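Local coordinates for uncharacterized protein C4B3.07 (Schizosaccharomyces pombe, PDB 3QTM), which is required for correct translation termination and directly inhibits Ofd1, probably thereby stabilising the N-terminal transcription factor domain of Sre1 for hypoxic gene expression, at residues Ser269-Leu272 and Asn273-Val276; Thr245-Glu248 and Tyr249-Leu253; Leu292-Leu295 and Ala296-Met300. All coordinates share one frame; numbering follows the deposited sequence.

Contact 1. Residues Ser269-Leu272 and Asn273-Val276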
loop_
_atom_site.group_PDB
_atom_site.type_symbol
_atom_site.label_atom_id
_atom_site.label_comp_id
_atom_site.label_asym_id
_atom_site.label_seq_id
_atom_site.Cartn_x
_atom_site.Cartn_y
_atom_site.Cartn_z
ATOM N N SER A 269 12.866 -12.519 -15.705
ATOM C CA SER A 269 13.461 -11.473 -16.528
ATOM C C SER A 269 12.457 -10.408 -16.945
ATOM O O SER A 269 12.805 -9.235 -17.062
ATOM C CB SER A 269 14.128 -12.075 -17.770
ATOM O OG SER A 269 15.169 -12.960 -17.392
ATOM N N SER A 270 11.216 -10.811 -17.187
ATOM C CA SER A 270 10.177 -9.836 -17.495
ATOM C C SER A 270 9.965 -8.894 -16.320
ATOM O O SER A 270 9.801 -7.682 -16.491
ATOM C CB SER A 270 8.860 -10.521 -17.837
ATOM O OG SER A 270 8.613 -10.443 -19.220
ATOM N N TRP A 271 9.956 -9.457 -15.120
ATOM C CA TRP A 271 9.720 -8.637 -13.943
ATOM C C TRP A 271 10.906 -7.724 -13.656
ATOM O O TRP A 271 10.725 -6.568 -13.272
ATOM C CB TRP A 271 9.344 -9.505 -12.742
ATOM C CG TRP A 271 7.982 -10.070 -12.905
ATOM C CD1 TRP A 271 7.643 -11.385 -13.043
ATOM C CD2 TRP A 271 6.763 -9.327 -12.991
ATOM N NE1 TRP A 271 6.283 -11.508 -13.201
ATOM C CE2 TRP A 271 5.719 -10.258 -13.173
ATOM C CE3 TRP A 271 6.451 -7.960 -12.929
ATOM C CZ2 TRP A 271 4.383 -9.869 -13.280
ATOM C CZ3 TRP A 271 5.126 -7.577 -13.046
ATOM C CH2 TRP A 271 4.108 -8.528 -13.221
ATOM N N LEU A 272 12.114 -8.235 -13.869
ATOM C CA LEU A 272 13.312 -7.428 -13.671
ATOM C C LEU A 272 13.337 -6.261 -14.650
ATOM O O LEU A 272 13.668 -5.129 -14.278
ATOM C CB LEU A 272 14.575 -8.282 -13.794
ATOM C CG LEU A 272 14.780 -9.255 -12.629
ATOM C CD1 LEU A 272 15.957 -10.204 -12.872
ATOM C CD2 LEU A 272 14.954 -8.491 -11.326
ATOM N N ASN A 273 12.953 -6.525 -15.896
ATOM C CA ASN A 273 12.879 -5.460 -16.892
ATOM C C ASN A 273 11.747 -4.452 -16.660
ATOM O O ASN A 273 11.896 -3.274 -16.975
ATOM C CB ASN A 273 12.807 -6.043 -18.305
ATOM C CG ASN A 273 14.179 -6.347 -18.865
ATOM O OD1 ASN A 273 15.085 -5.510 -18.795
ATOM N ND2 ASN A 273 14.348 -7.548 -19.406
ATOM N N ASN A 274 10.617 -4.920 -16.130
ATOM C CA ASN A 274 9.570 -4.019 -15.647
ATOM C C ASN A 274 10.129 -3.103 -14.554
ATOM O O ASN A 274 9.818 -1.910 -14.492
ATOM C CB ASN A 274 8.394 -4.818 -15.086
ATOM C CG ASN A 274 7.540 -5.448 -16.175
ATOM O OD1 ASN A 274 7.441 -4.923 -17.287
ATOM N ND2 ASN A 274 6.913 -6.576 -15.856
ATOM N N SER A 275 10.956 -3.683 -13.694
ATOM C CA SER A 275 11.581 -2.942 -12.605
ATOM C C SER A 275 12.468 -1.847 -13.179
ATOM O O SER A 275 12.471 -0.722 -12.686
ATOM C CB SER A 275 12.399 -3.887 -11.726
ATOM O OG SER A 275 11.560 -4.852 -11.129
ATOM N N VAL A 276 13.209 -2.179 -14.240
ATOM C CA VAL A 276 14.069 -1.195 -14.891
ATOM C C VAL A 276 13.249 -0.031 -15.411
ATOM O O VAL A 276 13.625 1.134 -15.245
ATOM C CB VAL A 276 14.878 -1.812 -16.052
ATOM C CG1 VAL A 276 15.646 -0.718 -16.804
ATOM C CG2 VAL A 276 15.832 -2.866 -15.519
HETATM O O HOH W 1 9.380 -6.723 -19.119
#
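Ser275 grips the carbonyl of Trp271 twice, with its backbone N and with its hydroxyl, OG to Trp271 O being 2.9 Å. The two donors reach that oxygen from opposite faces of the carbonyl plane. OG can do so because it stands beside its own backbone N (chi1 -63°) and is thereby turned back toward the preceding turn; the buried hydroxyl is satisfied within the helix. Either side of this pair the i to i+4 bonds run on: Asn274 N donates to Ser270 O at 2.9 Å, and Val276 N to Leu272 O at 3.0 Å. A water bridges the turn, giving a hydrogen to Ser270 O at 2.8 Å and, more weakly, another to Asn274 OD1. The other end of that amide goes to the indole: Asn274 ND2 lies 3.3 Å from Trp271 CE3, approaching obliquely, the amide and ring planes 69° apart. Beyond the turn, the Trp271 ring stacks on Phe246, while Leu272 reaches Ala247 on one neighbouring helix and Leu302 on the other. A serine hydroxyl bonded to the carbonyl four residues back is a common helix feature, here on the middle helix of three in a TPR-like, all-helical array.

Contact 2. Residues Thr245-Glu248 and Tyr249-Leu253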
loop_
_atom_site.group_PDB
_atom_site.type_symbol
_atom_site.label_atom_id
_atom_site.label_comp_id
_atom_site.label_asym_id
_atom_site.label_seq_id
_atom_site.Cartn_x
_atom_site.Cartn_y
_atom_site.Cartn_z
ATOM N N THR A 245 9.893 -7.829 -6.152
ATOM C CA THR A 245 9.527 -8.953 -5.295
ATOM C C THR A 245 9.025 -10.121 -6.129
ATOM O O THR A 245 9.315 -11.279 -5.834
ATOM C CB THR A 245 8.465 -8.569 -4.266
ATOM O OG1 THR A 245 8.965 -7.499 -3.459
ATOM C CG2 THR A 245 8.135 -9.764 -3.377
ATOM N N PHE A 246 8.275 -9.820 -7.178
ATOM C CA PHE A 246 7.804 -10.880 -8.045
ATOM C C PHE A 246 9.002 -11.536 -8.739
ATOM O O PHE A 246 9.082 -12.765 -8.850
ATOM C CB PHE A 246 6.805 -10.355 -9.065
ATOM C CG PHE A 246 5.632 -11.257 -9.259
ATOM C CD1 PHE A 246 5.786 -12.631 -9.192
ATOM C CD2 PHE A 246 4.375 -10.740 -9.513
ATOM C CE1 PHE A 246 4.702 -13.480 -9.366
ATOM C CE2 PHE A 246 3.283 -11.584 -9.691
ATOM C CZ PHE A 246 3.449 -12.953 -9.618
ATOM N N ALA A 247 9.941 -10.708 -9.190
ATOM C CA ALA A 247 11.170 -11.218 -9.773
ATOM C C ALA A 247 11.838 -12.206 -8.825
ATOM O O ALA A 247 12.230 -13.288 -9.245
ATOM C CB ALA A 247 12.120 -10.086 -10.126
ATOM N N GLU A 248 11.963 -11.843 -7.550
ATOM C CA GLU A 248 12.595 -12.738 -6.574
ATOM C C GLU A 248 11.808 -14.017 -6.375
ATOM O O GLU A 248 12.382 -15.074 -6.129
ATOM C CB GLU A 248 12.762 -12.063 -5.224
ATOM C CG GLU A 248 13.772 -10.966 -5.216
ATOM C CD GLU A 248 13.630 -10.094 -3.993
ATOM O OE1 GLU A 248 13.040 -10.573 -2.990
ATOM O OE2 GLU A 248 14.098 -8.934 -4.044
ATOM N N TYR A 249 10.489 -13.917 -6.463
ATOM C CA TYR A 249 9.634 -15.085 -6.351
ATOM C C TYR A 249 10.103 -16.137 -7.349
ATOM O O TYR A 249 10.264 -17.315 -7.013
ATOM C CB TYR A 249 8.191 -14.694 -6.633
ATOM C CG TYR A 249 7.233 -15.853 -6.830
ATOM C CD1 TYR A 249 6.754 -16.588 -5.746
ATOM C CD2 TYR A 249 6.782 -16.189 -8.100
ATOM C CE1 TYR A 249 5.861 -17.638 -5.931
ATOM C CE2 TYR A 249 5.893 -17.228 -8.296
ATOM C CZ TYR A 249 5.430 -17.949 -7.215
ATOM O OH TYR A 249 4.538 -18.981 -7.438
ATOM N N TYR A 250 10.351 -15.691 -8.573
ATOM C CA TYR A 250 10.752 -16.592 -9.634
ATOM C C TYR A 250 12.199 -17.043 -9.511
ATOM O O TYR A 250 12.509 -18.211 -9.738
ATOM C CB TYR A 250 10.504 -15.945 -10.985
ATOM C CG TYR A 250 9.045 -15.914 -11.354
ATOM C CD1 TYR A 250 8.344 -17.093 -11.583
ATOM C CD2 TYR A 250 8.368 -14.710 -11.483
ATOM C CE1 TYR A 250 7.003 -17.071 -11.928
ATOM C CE2 TYR A 250 7.036 -14.675 -11.828
ATOM C CZ TYR A 250 6.355 -15.854 -12.051
ATOM O OH TYR A 250 5.024 -15.810 -12.395
HETATM N N MSE A 251 13.080 -16.117 -9.146
HETATM C CA MSE A 251 14.486 -16.445 -8.999
HETATM C C MSE A 251 14.654 -17.477 -7.905
HETATM O O MSE A 251 15.480 -18.379 -8.015
HETATM C CB MSE A 251 15.311 -15.198 -8.697
HETATM C CG MSE A 251 15.273 -14.169 -9.821
HETATM SE SE MSE A 251 16.418 -12.603 -9.518
HETATM C CE MSE A 251 15.517 -11.776 -8.003
ATOM N N ASP A 252 13.852 -17.356 -6.856
ATOM C CA ASP A 252 13.903 -18.322 -5.765
ATOM C C ASP A 252 13.460 -19.704 -6.222
ATOM O O ASP A 252 14.059 -20.704 -5.834
ATOM C CB ASP A 252 13.059 -17.855 -4.587
ATOM C CG ASP A 252 13.685 -16.684 -3.862
ATOM O OD1 ASP A 252 14.673 -16.119 -4.391
ATOM O OD2 ASP A 252 13.192 -16.323 -2.770
ATOM N N LEU A 253 12.414 -19.757 -7.042
ATOM C CA LEU A 253 11.953 -21.019 -7.599
ATOM C C LEU A 253 13.065 -21.643 -8.410
ATOM O O LEU A 253 13.333 -22.839 -8.310
ATOM C CB LEU A 253 10.740 -20.804 -8.498
ATOM C CG LEU A 253 9.440 -20.456 -7.779
ATOM C CD1 LEU A 253 8.297 -20.337 -8.772
ATOM C CD2 LEU A 253 9.132 -21.510 -6.749
#
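Phe246, Tyr249 and Tyr250 form an aromatic cluster on one flank of helix 229-254, built from i, i+3 and i+4 positions in the TPR-like C-terminal region. Tyr250 can be followed outward from CB, which lies 3.6 Å from Ala247 O. Its CG stands beside the backbone N (chi1 -74°), bringing the ring back along the helix, where CD2 comes within 3.4 Å of Phe246 O. Farther out, CE2 is 3.6 Å from Phe246 CD1, and CZ and OH pass near Phe246 CE1. The Phe246 and Tyr250 planes are only 6° apart but slid past one another, and the rings barely overlap. At the tip, OH is hydrogen-bonded to Glu204 on helix 204-209. An alanine here is likely to open a gap beside Phe246 and to leave the Glu204 carboxylate without its hydroxyl partner. Tyr249 completes the cluster: CD2 sits 3.7 Å above the Tyr250 plane, over the ring centre, and the edge of Phe246 is directed toward the face of Tyr249 in an offset edge-to-face pair, planes at 75°. In the backbone, Tyr250 N is bonded to Phe246 O and more weakly to Ala247 O, whereas Met251 N is bonded to Ala247 O. On a different flank the selenomethionine Met251 is bent at its last torsion, which turns its methyl back over the preceding turn: CE touches Glu248 CG at 3.4 Å.

Contact 3. Residues Leu292-Leu295 and Ala296-Met300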
loop_
_atom_site.group_PDB
_atom_site.type_symbol
_atom_site.label_atom_id
_atom_site.label_comp_id
_atom_site.label_asym_id
_atom_site.label_seq_id
_atom_site.Cartn_x
_atom_site.Cartn_y
_atom_site.Cartn_z
ATOM N N LEU A 292 21.312 5.199 -8.677
ATOM C CA LEU A 292 22.012 4.376 -9.669
ATOM C C LEU A 292 22.407 3.008 -9.105
ATOM O O LEU A 292 22.466 2.027 -9.840
ATOM C CB LEU A 292 23.215 5.125 -10.250
ATOM C CG LEU A 292 22.831 6.324 -11.130
ATOM C CD1 LEU A 292 23.949 7.341 -11.217
ATOM C CD2 LEU A 292 22.387 5.868 -12.521
ATOM N N LEU A 293 22.639 2.932 -7.797
ATOM C CA LEU A 293 22.941 1.641 -7.175
ATOM C C LEU A 293 21.759 0.669 -7.241
ATOM O O LEU A 293 21.957 -0.528 -7.369
ATOM C CB LEU A 293 23.391 1.817 -5.726
ATOM C CG LEU A 293 24.610 2.720 -5.528
ATOM C CD1 LEU A 293 24.975 2.794 -4.037
ATOM C CD2 LEU A 293 25.792 2.230 -6.381
ATOM N N LYS A 294 20.536 1.185 -7.144
ATOM C CA LYS A 294 19.343 0.354 -7.304
ATOM C C LYS A 294 19.244 -0.201 -8.728
ATOM O O LYS A 294 18.887 -1.365 -8.934
ATOM C CB LYS A 294 18.077 1.140 -6.956
ATOM C CG LYS A 294 16.788 0.355 -7.167
ATOM C CD LYS A 294 16.863 -0.999 -6.473
ATOM C CE LYS A 294 15.508 -1.685 -6.421
ATOM N NZ LYS A 294 14.561 -0.905 -5.586
ATOM N N LEU A 295 19.565 0.636 -9.707
ATOM C CA LEU A 295 19.628 0.183 -11.096
ATOM C C LEU A 295 20.678 -0.917 -11.226
ATOM O O LEU A 295 20.429 -1.971 -11.813
ATOM C CB LEU A 295 19.955 1.356 -12.032
ATOM C CG LEU A 295 20.313 0.991 -13.480
ATOM C CD1 LEU A 295 19.209 0.146 -14.136
ATOM C CD2 LEU A 295 20.612 2.236 -14.313
ATOM N N ALA A 296 21.851 -0.668 -10.655
ATOM C CA ALA A 296 22.935 -1.637 -10.674
ATOM C C ALA A 296 22.503 -3.008 -10.139
ATOM O O ALA A 296 22.816 -4.039 -10.742
ATOM C CB ALA A 296 24.135 -1.102 -9.891
ATOM N N ASP A 297 21.786 -3.026 -9.014
ATOM C CA ASP A 297 21.332 -4.288 -8.423
ATOM C C ASP A 297 20.372 -5.044 -9.335
ATOM O O ASP A 297 20.437 -6.263 -9.439
ATOM C CB ASP A 297 20.648 -4.047 -7.079
ATOM C CG ASP A 297 21.581 -3.433 -6.045
ATOM O OD1 ASP A 297 22.820 -3.561 -6.191
ATOM O OD2 ASP A 297 21.063 -2.826 -5.082
ATOM N N ILE A 298 19.466 -4.316 -9.976
ATOM C CA ILE A 298 18.527 -4.926 -10.914
ATOM C C ILE A 298 19.270 -5.534 -12.111
ATOM O O ILE A 298 18.984 -6.652 -12.536
ATOM C CB ILE A 298 17.503 -3.892 -11.408
ATOM C CG1 ILE A 298 16.679 -3.361 -10.222
ATOM C CG2 ILE A 298 16.601 -4.491 -12.480
ATOM C CD1 ILE A 298 15.833 -2.140 -10.563
ATOM N N LYS A 299 20.231 -4.791 -12.650
ATOM C CA LYS A 299 21.028 -5.289 -13.763
ATOM C C LYS A 299 21.858 -6.515 -13.376
ATOM O O LYS A 299 22.021 -7.438 -14.172
ATOM C CB LYS A 299 21.925 -4.175 -14.296
ATOM C CG LYS A 299 21.149 -3.022 -14.929
ATOM C CD LYS A 299 20.465 -3.439 -16.239
ATOM C CE LYS A 299 19.819 -2.239 -16.937
ATOM N NZ LYS A 299 19.183 -2.602 -18.242
HETATM N N MSE A 300 22.372 -6.526 -12.149
HETATM C CA MSE A 300 23.151 -7.661 -11.659
HETATM C C MSE A 300 22.292 -8.906 -11.477
HETATM O O MSE A 300 22.755 -10.019 -11.698
HETATM C CB MSE A 300 23.857 -7.312 -10.352
HETATM C CG MSE A 300 25.096 -6.459 -10.534
HETATM SE SE MSE A 300 25.850 -5.883 -8.817
HETATM C CE MSE A 300 25.009 -4.151 -8.605
#
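The first two turns of helix 292-305, in the TPR-like helical array of the C-terminal region, bring Leu295 and Lys299 together on one flank. Leu295 CD1 lies 3.7 Å from Lys299 CE and nearly as close to Lys299 CG, so that the methyl bears on the aliphatic part of the lysine rather than on its ammonium. The torsions of both residues help: Leu295 carries CG on the far side from its backbone N (chi1 169°), sending the branch onward along the helix, while the lysine chain kinks at chi2 (-69°) and then runs straight to NZ. In the backbone of the same pair, Lys299 N is hydrogen-bonded to Leu295 O at 2.9 Å. One residue back, Ile298 CG1 rests 3.2 Å from Lys294 O, and Ile298 CD1 is a looser 4.2 Å from Lys294 CE. Ala296 CB sits 3.4 Å from Leu293 O. Asp297 folds back toward the preceding turn, its CG 3.2 Å from Leu293 O. The helix meets helix 262-285 through Ile298 on Val276 and through Lys294 and Leu295 on Trp279. Between side chains the contacts are apolar, Leu295 with Lys299 and Lys294 with Ile298, and the charged ends of Asp297 and Lys299 are partnered by other helices: Lys299 NZ forms a salt bridge with Glu318 of helix 309-328, and Asp297 OD1 a hydrogen bond with the hydroxyl of Tyr337. Lys299, largely buried, therefore probably depends on Glu318 to compensate its charge while Leu295 shields its methylenes.

Overall arrangement
Contact 2, contact 1 and contact 3 come in that order along the chain, on three successive helices, 229-254, 262-285 and 292-305, of the C-terminal region. Contact 1 is the middle member: its centre lies about 11 Å from that of contact 2 and about 12 Å from that of contact 3. It touches both, Trp271 NE1 meeting Tyr250 CE2 at 3.5 Å and Leu272 O meeting Ile298 CG2 at 3.5 Å. Contacts 2 and 3, with centres about 16 Å apart, do not touch, their nearest atoms being about 7 Å apart. Helix 262-285 thus packs between its two sequence neighbours, in keeping with the tetratricopeptide-like architecture of this strand-free protein.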